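Local coordinates for DegV family protein (Corynebacterium glutamicum, PDB 3EGL) that binds long-chain fatty acids such as palmitate and may play a role in lipid transport or fatty acid metabolism, at residues 6-11 against 111-116; 95-100 against 125-130; 31-34 against 39-42. All coordinates share one frame; numbering follows the deposited sequence.

All three contacts belong to one five-stranded mixed sheet, ordered 40-43, 26-35, 7-11, 66-69, 94-97. Interaction 1 joins the central strand 7-11 to helix 104-116, and interaction 2 joins strand 94-97, outermost at one end, to helix 123-133. Their centres lie about 9 Å apart, their segments alternate along the chain, and they meet where A112 CB comes within 3.6 Å of I129 CG2. Interaction 3, a hairpin at the sheet's other end, falls between residues 11 and 111 in sequence. Its centre is about 26 Å from that of interaction 1, yet D11 touches L31 across neighbouring strands, connecting the helix-covered core to the hairpin that supplies T42 to palmitate.

Interaction 1: residues 6-11 against 111-116; sequences VRVIVD and MAAARM
V8, on strand 7-11, meets helix 104-116 through a single methyl group, CG2, which settles against A113 and A114. The apolar contacts are few: CG2 of V8 is 4.2 Å from CB of A113 and 4.3 Å from CB of A114. Its nearest atom on the helix belongs to the backbone, A114 N at 3.8 Å, so the methyl rests against the main chain between two small side chains. With CG1 anti to the backbone N (chi1 179°), CG2 lies beside that N and is the branch turned to the helix.

Backbone hydrogen bonds stay within the helix on one side and within the sheet on the other. In the helix, R115 N donates to M111 O at 2.9 Å; in the sheet, V8 is bonded to T27 of the adjacent strand 26-35, and I9 to L67 and L69 of strand 66-69.

Neighbouring apolar residues widen the interface. L69 touches V8, L67 touches A113 and I26 touches A114, so three adjacent strands line the floor beneath the helix. Alanines let the helix lie close to the central strand, the layered helix-on-sheet packing of the alpha-beta-alpha sandwich that characterises this protein.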
# COMPACT_ATOMS: atom_id res chain seq x y z
N VAL A 6 -13.31 -11.28 13.29
CA VAL A 6 -13.33 -10.81 11.92
C VAL A 6 -12.00 -11.14 11.24
O VAL A 6 -10.93 -11.08 11.86
CB VAL A 6 -13.56 -9.29 11.89
CG1 VAL A 6 -13.08 -8.70 10.57
CG2 VAL A 6 -15.04 -8.98 12.24
N ARG A 7 -12.06 -11.51 9.96
CA ARG A 7 -10.86 -11.93 9.27
C ARG A 7 -10.44 -10.85 8.28
O ARG A 7 -11.28 -10.31 7.57
CB ARG A 7 -11.08 -13.25 8.54
CG ARG A 7 -11.44 -14.44 9.44
CD ARG A 7 -10.77 -15.66 8.87
NE ARG A 7 -9.75 -16.06 9.79
CZ ARG A 7 -8.47 -16.26 9.54
NH1 ARG A 7 -7.95 -16.14 8.34
NH2 ARG A 7 -7.70 -16.60 10.55
N VAL A 8 -9.13 -10.57 8.24
CA VAL A 8 -8.60 -9.52 7.38
C VAL A 8 -7.82 -10.07 6.19
O VAL A 8 -7.01 -11.00 6.34
CB VAL A 8 -7.73 -8.55 8.19
CG1 VAL A 8 -7.13 -7.43 7.29
CG2 VAL A 8 -8.55 -7.94 9.34
N ILE A 9 -8.09 -9.51 5.02
CA ILE A 9 -7.47 -9.95 3.76
C ILE A 9 -6.96 -8.74 3.04
O ILE A 9 -7.67 -7.73 2.92
CB ILE A 9 -8.49 -10.64 2.82
CG1 ILE A 9 -9.24 -11.76 3.55
CG2 ILE A 9 -7.79 -11.24 1.58
CD1 ILE A 9 -10.17 -12.65 2.61
N VAL A 10 -5.73 -8.84 2.54
CA VAL A 10 -5.13 -7.83 1.67
C VAL A 10 -4.57 -8.56 0.45
O VAL A 10 -4.57 -9.78 0.40
CB VAL A 10 -3.93 -7.02 2.33
CG1 VAL A 10 -4.36 -6.33 3.58
CG2 VAL A 10 -2.75 -7.94 2.65
N ASP A 11 -4.07 -7.80 -0.51
CA ASP A 11 -3.36 -8.38 -1.62
C ASP A 11 -1.86 -8.10 -1.39
O ASP A 11 -1.49 -7.45 -0.39
CB ASP A 11 -3.92 -7.90 -2.96
CG ASP A 11 -3.81 -6.37 -3.15
OD1 ASP A 11 -2.65 -5.89 -3.28
OD2 ASP A 11 -4.87 -5.65 -3.21
N MSE A 111 -3.16 -3.99 9.63
CA MSE A 111 -2.63 -4.41 10.94
C MSE A 111 -3.48 -3.82 12.07
O MSE A 111 -3.79 -4.49 13.05
CB MSE A 111 -1.16 -4.00 11.11
CG MSE A 111 -0.19 -4.66 10.10
SE MSE A 111 1.49 -3.65 9.98
CE MSE A 111 2.31 -4.34 11.53
N ALA A 112 -3.89 -2.56 11.93
CA ALA A 112 -4.77 -1.96 12.94
C ALA A 112 -6.13 -2.70 12.97
O ALA A 112 -6.66 -3.03 14.03
CB ALA A 112 -4.93 -0.43 12.69
N ALA A 113 -6.65 -3.03 11.80
CA ALA A 113 -7.89 -3.78 11.73
C ALA A 113 -7.77 -5.19 12.32
O ALA A 113 -8.63 -5.60 13.13
CB ALA A 113 -8.41 -3.80 10.28
N ALA A 114 -6.73 -5.94 11.94
CA ALA A 114 -6.41 -7.26 12.57
C ALA A 114 -6.26 -7.23 14.08
O ALA A 114 -6.74 -8.13 14.79
CB ALA A 114 -5.15 -7.87 11.97
N ARG A 115 -5.62 -6.19 14.59
CA ARG A 115 -5.45 -6.11 16.05
C ARG A 115 -6.79 -5.90 16.77
O ARG A 115 -7.06 -6.46 17.81
CB ARG A 115 -4.43 -5.03 16.43
CG ARG A 115 -4.03 -5.06 17.90
CD ARG A 115 -3.48 -6.41 18.34
NE ARG A 115 -3.28 -6.45 19.79
CZ ARG A 115 -4.23 -6.81 20.66
NH1 ARG A 115 -3.96 -6.82 21.97
NH2 ARG A 115 -5.45 -7.14 20.24
N MSE A 116 -7.61 -5.04 16.22
CA MSE A 116 -8.93 -4.84 16.71
C MSE A 116 -9.80 -6.11 16.56
O MSE A 116 -10.54 -6.47 17.48
CB MSE A 116 -9.50 -3.74 15.87
CG MSE A 116 -10.45 -2.91 16.58
SE MSE A 116 -9.71 -1.72 17.89
CE MSE A 116 -7.74 -2.03 18.08

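Interaction 2: residues 95-100 against 125-130; sequences RVVDTS and ECYDIA
At the end of the five-stranded sheet, where a helix covers its last strand in an alpha/beta layer, R95 and V97 of strand 94-97 receive Y127 of helix 123-133. The main interaction is cation-pi: CZ of R95 stands 4.7 Å from the centroid of the Y127 ring, 24° off the ring normal. NH1 of R95 makes the closest approach, 3.3 Å from CG of Y127, over the face but displaced toward the rim. The guanidinium does not lie flat on the ring, since the two planes are 57° apart. CG of R95, anti to the backbone N, lies 3.5 Å from CD1 of Y127 and adds an aliphatic contact; bends at chi2 and chi3 beyond it carry NH1 over the face. A salt bridge from NE to D92 and a hydrogen bond from NH2 to Q124 hold the guanidinium in this pose. V97 contributes CG2, 4.0 Å from CD1 of Y127. At the far end of the ring, a water 2.8 Å from Y127 OH accepts the backbone N-H of D98, also at 2.8 Å, and so links the hydroxyl to the main chain of D98.

L67 of strand 66-69 touches both R95 and V97, while V96 points away from Y127 to pack on helix 78-86. Helix 123-133 in turn leans on helix 104-116, with I129 against A112 and M116, and A130 against A109.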
# COMPACT_ATOMS: atom_id res chain seq x y z
N ARG A 95 -16.78 -6.87 3.75
CA ARG A 95 -16.70 -5.45 3.61
C ARG A 95 -15.40 -5.06 2.84
O ARG A 95 -14.29 -5.32 3.32
CB ARG A 95 -16.74 -4.84 4.98
CG ARG A 95 -16.45 -3.36 4.99
CD ARG A 95 -17.68 -2.53 4.74
NE ARG A 95 -18.77 -2.82 5.67
CZ ARG A 95 -19.16 -2.01 6.65
NH1 ARG A 95 -18.52 -0.85 6.84
NH2 ARG A 95 -20.20 -2.35 7.44
N VAL A 96 -15.56 -4.45 1.66
CA VAL A 96 -14.42 -4.00 0.85
C VAL A 96 -14.08 -2.51 1.16
O VAL A 96 -14.86 -1.62 0.90
CB VAL A 96 -14.73 -4.12 -0.69
CG1 VAL A 96 -13.52 -3.70 -1.51
CG2 VAL A 96 -15.15 -5.51 -1.03
N VAL A 97 -12.89 -2.27 1.69
CA VAL A 97 -12.48 -0.92 2.01
C VAL A 97 -12.10 -0.27 0.68
O VAL A 97 -11.40 -0.90 -0.14
CB VAL A 97 -11.26 -0.93 2.98
CG1 VAL A 97 -10.74 0.51 3.34
CG2 VAL A 97 -11.60 -1.69 4.24
N ASP A 98 -12.59 0.95 0.42
CA ASP A 98 -12.15 1.65 -0.80
C ASP A 98 -10.87 2.43 -0.46
O ASP A 98 -10.95 3.55 -0.00
CB ASP A 98 -13.23 2.63 -1.31
CG ASP A 98 -12.88 3.26 -2.66
OD1 ASP A 98 -11.71 3.14 -3.06
OD2 ASP A 98 -13.77 3.86 -3.33
N THR A 99 -9.69 1.86 -0.68
CA THR A 99 -8.51 2.44 -0.01
C THR A 99 -7.95 3.74 -0.60
O THR A 99 -7.46 4.59 0.13
CB THR A 99 -7.35 1.43 0.10
OG1 THR A 99 -6.77 1.24 -1.19
CG2 THR A 99 -7.82 0.08 0.67
N SER A 100 -7.99 3.91 -1.92
CA SER A 100 -7.24 5.02 -2.55
C SER A 100 -5.75 5.02 -2.15
O SER A 100 -5.15 6.05 -1.91
CB SER A 100 -7.88 6.40 -2.23
OG SER A 100 -9.16 6.49 -2.85
N GLU A 125 -16.55 -1.91 13.09
CA GLU A 125 -15.49 -1.31 13.91
C GLU A 125 -14.10 -1.53 13.35
O GLU A 125 -13.27 -0.61 13.40
CB GLU A 125 -15.56 -1.79 15.36
CG GLU A 125 -16.85 -1.31 16.09
CD GLU A 125 -17.12 -2.05 17.42
OE1 GLU A 125 -16.70 -3.21 17.62
OE2 GLU A 125 -17.76 -1.46 18.29
N CYS A 126 -13.84 -2.73 12.81
CA CYS A 126 -12.58 -2.95 12.15
C CYS A 126 -12.53 -2.09 10.91
O CYS A 126 -11.49 -1.50 10.60
CB CYS A 126 -12.38 -4.42 11.79
SG CYS A 126 -12.33 -5.48 13.26
N TYR A 127 -13.67 -1.97 10.22
CA TYR A 127 -13.77 -1.10 9.04
C TYR A 127 -13.37 0.34 9.41
O TYR A 127 -12.50 0.94 8.76
CB TYR A 127 -15.21 -1.12 8.45
CG TYR A 127 -15.38 -0.12 7.35
CD1 TYR A 127 -14.97 -0.42 6.04
CD2 TYR A 127 -15.92 1.16 7.62
CE1 TYR A 127 -15.09 0.52 4.99
CE2 TYR A 127 -16.05 2.11 6.61
CZ TYR A 127 -15.62 1.78 5.27
OH TYR A 127 -15.74 2.70 4.24
N ASP A 128 -13.97 0.89 10.45
CA ASP A 128 -13.68 2.26 10.81
C ASP A 128 -12.21 2.52 11.18
O ASP A 128 -11.68 3.57 10.85
CB ASP A 128 -14.57 2.73 11.97
CG ASP A 128 -16.01 2.78 11.58
OD1 ASP A 128 -16.31 3.21 10.44
OD2 ASP A 128 -16.86 2.40 12.42
N ILE A 129 -11.57 1.57 11.87
CA ILE A 129 -10.16 1.69 12.27
C ILE A 129 -9.29 1.75 11.01
O ILE A 129 -8.44 2.66 10.86
CB ILE A 129 -9.75 0.51 13.19
CG1 ILE A 129 -10.48 0.62 14.53
CG2 ILE A 129 -8.27 0.50 13.48
CD1 ILE A 129 -10.22 1.95 15.26
N ALA A 130 -9.54 0.81 10.09
CA ALA A 130 -8.85 0.78 8.81
C ALA A 130 -9.02 2.10 8.01
O ALA A 130 -8.05 2.69 7.55
CB ALA A 130 -9.31 -0.46 7.99
O HOH W 1 -13.74 2.80 2.25

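Interaction 3: residues 31-34 against 39-42; sequences LHVM and ERST. With PLM (palmitic acid), chain D.
The flat groups that meet between strands 32-34 and 40-42 are the peptide units on either side of M34 and S41. M34 N donates to S41 O at 2.7 Å, tilted 29° from that carbonyl's plane, and S41 N returns a bond to M34 O at 2.9 Å, with a tilt of 16°. Together they make an antiparallel hydrogen-bonded pair. V33 and T42 form the next, non-hydrogen-bonded pair, where CA of T42 comes within 3.0 Å of H32 O as a CA-H...O contact.

Side chains divide between the two faces of the ribbon. On one, V33 and T42 bring their CG2 methyls to 4.3 Å, and CG1 of V33 reaches CD of R40 at 4.2 Å. On the other, CB of M34, a selenomethionine, is 4.0 Å from OG of S41, and its bent chain turns SE back toward the S41-T42 backbone.

The hydroxyl of T42 carries the ligand contact. Its chi1 of 76° sets OG1 between the backbone N and the carbonyl carbon. From there T42 OG1 donates to O2 of palmitate at 2.8 Å. OG1 of T42 is also hydrogen-bonded to H250, and S76 also bonds the fatty acid. L31, just before H32, packs CD1 near the first methylenes of the acyl chain. This beta hairpin, largely exposed, thus presents T42 as part of the fatty-acid carboxylate site of a DegV protein.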
# COMPACT_ATOMS: atom_id res chain seq x y z
N LEU A 31 -1.17 -10.52 -6.28
CA LEU A 31 -1.40 -10.00 -7.65
C LEU A 31 -0.54 -10.79 -8.66
O LEU A 31 0.33 -11.55 -8.26
CB LEU A 31 -1.05 -8.51 -7.71
CG LEU A 31 -1.78 -7.64 -6.69
CD1 LEU A 31 -1.25 -6.16 -6.64
CD2 LEU A 31 -3.27 -7.74 -6.98
N HIS A 32 -0.78 -10.61 -9.96
CA HIS A 32 -0.09 -11.42 -10.99
C HIS A 32 1.06 -10.72 -11.71
O HIS A 32 0.96 -9.56 -12.13
CB HIS A 32 -1.09 -11.93 -12.02
CG HIS A 32 -2.25 -12.64 -11.40
ND1 HIS A 32 -2.14 -13.91 -10.88
CD2 HIS A 32 -3.51 -12.24 -11.15
CE1 HIS A 32 -3.29 -14.27 -10.35
NE2 HIS A 32 -4.15 -13.28 -10.52
N VAL A 33 2.15 -11.47 -11.85
CA VAL A 33 3.26 -11.09 -12.71
C VAL A 33 3.36 -12.10 -13.86
O VAL A 33 3.54 -13.29 -13.62
CB VAL A 33 4.59 -10.98 -11.93
CG1 VAL A 33 5.76 -10.82 -12.89
CG2 VAL A 33 4.57 -9.80 -11.00
N MSE A 34 3.20 -11.63 -15.09
CA MSE A 34 3.39 -12.49 -16.26
C MSE A 34 4.74 -12.20 -16.90
O MSE A 34 5.01 -11.08 -17.34
CB MSE A 34 2.27 -12.35 -17.28
CG MSE A 34 0.91 -12.79 -16.76
SE MSE A 34 -0.17 -11.21 -16.24
CE MSE A 34 -1.14 -11.07 -17.95
N GLU A 39 9.37 -9.06 -21.80
CA GLU A 39 8.75 -8.11 -20.87
C GLU A 39 7.94 -8.75 -19.72
O GLU A 39 7.27 -9.79 -19.88
CB GLU A 39 7.93 -7.02 -21.61
CG GLU A 39 8.77 -5.98 -22.40
CD GLU A 39 10.22 -5.86 -21.89
OE1 GLU A 39 10.45 -5.28 -20.80
OE2 GLU A 39 11.12 -6.37 -22.59
N ARG A 40 8.04 -8.11 -18.57
CA ARG A 40 7.19 -8.45 -17.46
C ARG A 40 5.95 -7.58 -17.53
O ARG A 40 6.02 -6.42 -17.93
CB ARG A 40 7.93 -8.27 -16.14
CG ARG A 40 8.73 -9.47 -15.80
CD ARG A 40 9.37 -9.37 -14.46
NE ARG A 40 10.23 -10.53 -14.22
CZ ARG A 40 11.44 -10.73 -14.77
NH1 ARG A 40 11.95 -9.85 -15.64
NH2 ARG A 40 12.14 -11.82 -14.47
N SER A 41 4.81 -8.17 -17.19
CA SER A 41 3.60 -7.37 -16.99
C SER A 41 2.80 -7.90 -15.83
O SER A 41 3.13 -8.95 -15.24
CB SER A 41 2.75 -7.29 -18.25
OG SER A 41 2.38 -8.59 -18.63
N THR A 42 1.76 -7.16 -15.48
CA THR A 42 1.02 -7.42 -14.27
C THR A 42 -0.47 -7.40 -14.50
O THR A 42 -0.95 -6.88 -15.48
CB THR A 42 1.39 -6.45 -13.13
OG1 THR A 42 0.79 -5.16 -13.34
CG2 THR A 42 2.91 -6.32 -12.99
C1 PLM D . -2.32 -4.59 -11.67
O1 PLM D . -3.42 -4.04 -11.55
O2 PLM D . -1.91 -4.84 -12.82
C2 PLM D . -1.44 -4.94 -10.50
C3 PLM D . -1.02 -3.64 -9.82
C4 PLM D . 0.08 -2.86 -10.50
C5 PLM D . -0.02 -1.45 -9.93
C6 PLM D . 1.12 -0.56 -10.37
C7 PLM D . 0.91 0.82 -9.79
C8 PLM D . 2.17 1.70 -9.78
C9 PLM D . 3.14 1.26 -8.69
CA PLM D . 4.09 2.38 -8.25
CB PLM D . 5.33 1.85 -7.53
CC PLM D . 5.09 1.07 -6.23
CD PLM D . 5.12 2.00 -5.03
CE PLM D . 5.54 1.31 -3.75
CF PLM D . 4.37 1.22 -2.76
CG PLM D . 4.33 2.36 -1.74